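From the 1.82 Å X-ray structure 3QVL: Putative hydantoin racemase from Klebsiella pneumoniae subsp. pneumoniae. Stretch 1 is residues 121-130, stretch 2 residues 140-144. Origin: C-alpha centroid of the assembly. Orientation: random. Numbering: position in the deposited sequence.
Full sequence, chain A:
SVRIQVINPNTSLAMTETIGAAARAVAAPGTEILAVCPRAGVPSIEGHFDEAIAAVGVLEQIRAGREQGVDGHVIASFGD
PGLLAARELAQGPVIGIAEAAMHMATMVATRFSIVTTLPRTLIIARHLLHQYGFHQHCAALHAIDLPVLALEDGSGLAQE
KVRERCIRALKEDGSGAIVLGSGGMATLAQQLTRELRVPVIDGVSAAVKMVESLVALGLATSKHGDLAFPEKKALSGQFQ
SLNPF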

# COMPACT_ATOMS: atom_id res chain seq x y z
N THR A 121 0.48 -20.56 12.13
CA THR A 121 1.49 -19.53 12.41
C THR A 121 1.81 -18.68 11.18
O THR A 121 2.52 -17.68 11.27
CB THR A 121 2.80 -20.12 12.99
OG1 THR A 121 3.47 -20.89 11.98
CG2 THR A 121 2.52 -21.00 14.21
N LEU A 122 1.28 -19.08 10.02
CA LEU A 122 1.50 -18.35 8.77
C LEU A 122 0.97 -16.92 8.84
O LEU A 122 1.60 -15.99 8.33
CB LEU A 122 0.90 -19.09 7.57
CG LEU A 122 1.61 -20.36 7.08
CD1 LEU A 122 0.67 -21.19 6.21
CD2 LEU A 122 2.89 -20.03 6.32
N ILE A 123 -0.18 -16.75 9.50
CA ILE A 123 -0.79 -15.42 9.70
C ILE A 123 0.11 -14.49 10.52
O ILE A 123 0.17 -13.29 10.26
CB ILE A 123 -2.23 -15.52 10.30
CG1 ILE A 123 -2.97 -14.19 10.20
CG2 ILE A 123 -2.20 -16.04 11.75
CD1 ILE A 123 -3.43 -13.83 8.79
N ILE A 124 0.82 -15.06 11.50
CA ILE A 124 1.76 -14.32 12.33
C ILE A 124 2.94 -13.82 11.48
O ILE A 124 3.37 -12.67 11.62
CB ILE A 124 2.26 -15.16 13.54
CG1 ILE A 124 1.08 -15.54 14.45
CG2 ILE A 124 3.34 -14.42 14.33
CD1 ILE A 124 1.39 -16.62 15.48
N ALA A 125 3.43 -14.68 10.60
CA ALA A 125 4.50 -14.33 9.67
C ALA A 125 4.05 -13.28 8.65
O ALA A 125 4.82 -12.39 8.29
CB ALA A 125 5.04 -15.57 8.97
N ARG A 126 2.80 -13.39 8.20
CA ARG A 126 2.19 -12.41 7.29
C ARG A 126 2.13 -11.03 7.92
O ARG A 126 2.45 -10.03 7.27
CB ARG A 126 0.78 -12.84 6.87
CG ARG A 126 0.72 -14.01 5.91
CD ARG A 126 -0.71 -14.30 5.49
NE ARG A 126 -0.91 -15.70 5.13
CZ ARG A 126 -0.73 -16.20 3.92
NH1 ARG A 126 -0.93 -17.49 3.70
NH2 ARG A 126 -0.35 -15.42 2.91
N HIS A 127 1.71 -10.98 9.18
CA HIS A 127 1.62 -9.73 9.93
C HIS A 127 2.98 -9.06 10.09
O HIS A 127 3.10 -7.84 9.95
CB HIS A 127 0.99 -9.98 11.31
N LEU A 128 4.01 -9.87 10.36
CA LEU A 128 5.38 -9.37 10.50
C LEU A 128 5.94 -8.83 9.18
O LEU A 128 6.66 -7.83 9.18
CB LEU A 128 6.31 -10.44 11.07
CG LEU A 128 6.17 -10.83 12.54
CD1 LEU A 128 7.27 -11.80 12.91
CD2 LEU A 128 6.21 -9.61 13.47
N LEU A 129 5.61 -9.49 8.08
CA LEU A 129 5.99 -9.02 6.74
C LEU A 129 5.46 -7.61 6.49
O LEU A 129 6.19 -6.75 6.00
CB LEU A 129 5.48 -9.97 5.66
CG LEU A 129 6.22 -11.29 5.44
CD1 LEU A 129 5.39 -12.21 4.57
CD2 LEU A 129 7.59 -11.06 4.82
N HIS A 130 4.20 -7.38 6.84
CA HIS A 130 3.57 -6.07 6.71
C HIS A 130 4.17 -5.05 7.68
O HIS A 130 4.45 -3.91 7.29
CB HIS A 130 2.05 -6.17 6.91
CG HIS A 130 1.33 -6.77 5.74
ND1 HIS A 130 1.22 -6.12 4.53
CD2 HIS A 130 0.68 -7.95 5.60
CE1 HIS A 130 0.53 -6.87 3.69
NE2 HIS A 130 0.19 -7.99 4.32
N ALA A 140 6.25 -16.10 -1.42
CA ALA A 140 5.30 -17.06 -0.85
C ALA A 140 5.65 -17.45 0.58
O ALA A 140 6.80 -17.33 1.01
CB ALA A 140 5.21 -18.31 -1.74
N LEU A 141 4.65 -17.92 1.31
CA LEU A 141 4.83 -18.46 2.65
C LEU A 141 4.30 -19.89 2.69
O LEU A 141 3.20 -20.16 2.20
CB LEU A 141 4.10 -17.61 3.70
CG LEU A 141 4.49 -16.14 3.91
CD1 LEU A 141 3.73 -15.23 2.96
CD2 LEU A 141 4.20 -15.75 5.35
N HIS A 142 5.08 -20.79 3.27
CA HIS A 142 4.71 -22.20 3.34
C HIS A 142 4.89 -22.76 4.74
O HIS A 142 5.74 -22.29 5.51
CB HIS A 142 5.54 -23.03 2.37
CG HIS A 142 5.60 -22.48 0.98
ND1 HIS A 142 4.49 -22.40 0.16
CD2 HIS A 142 6.64 -22.01 0.25
CE1 HIS A 142 4.85 -21.88 -1.01
NE2 HIS A 142 6.15 -21.64 -0.97
N ALA A 143 4.09 -23.77 5.07
CA ALA A 143 4.24 -24.53 6.30
C ALA A 143 4.38 -26.01 5.98
O ALA A 143 3.74 -26.51 5.05
CB ALA A 143 3.06 -24.29 7.22
N ILE A 144 5.21 -26.71 6.74
CA ILE A 144 5.43 -28.15 6.53
C ILE A 144 4.35 -29.01 7.20
O ILE A 144 4.35 -30.24 7.04
CB ILE A 144 6.85 -28.61 6.97
CG1 ILE A 144 7.09 -28.35 8.47
CG2 ILE A 144 7.93 -27.95 6.10
CD1 ILE A 144 8.24 -29.13 9.07
O HOH W 1 0.43 -19.57 2.42

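The contact is a helix laid against a strand, and its first rule is set by the backbones. The helix, which continues beyond His130, and the strand 140-143 lie nearly antiparallel, their directions 154° apart and their axes 9.3 Å apart at closest approach. That spacing leaves room for one layer of side chains and brings no backbone hydrogen bond across. Within the helix, Arg126 N bonds to Leu122 O at 2.9 Å and Leu129 N to Ala125 O at 3.0 Å, a repeat that places Leu122, Ala125 and Leu129 on one side.

Apolar packing does most of the work, and Leu141 is its centre. Strand alternation points Leu141 and Ala143 toward the helix and turns Ala140 and His142 away. Leu141 CD2 lies 3.7 Å from Ala125 CB, the alanine methyl meeting the leucine methyl at van der Waals distance, and both Leu141 CD1 and Leu141 CD2 lie 3.8 Å from Leu129 CD1. Leu122 closes the other end, its CD2 lying 3.8 Å from Leu141 CB and its CD1 4.0 Å from Ala143 CB. The same CD2 comes within 3.7 Å of His142 O, a van der Waals contact with the strand backbone.

The polar chemistry centres on Arg126. Arg126 starts sideways to the strand, but its extended chain brings its end nearer. Its aliphatic part packs on the leucine, with Arg126 CG 3.9 Å from Leu141 CD2, and its guanidinium lies oblique to Leu141 CD1 and contacts a water. There one water joins the elements: it donates to Leu141 O at 2.8 Å and accepts a weak hydrogen bond from Arg126 NH1, also at 2.8 Å. No direct hydrogen bond crosses, so this water provides the polar link.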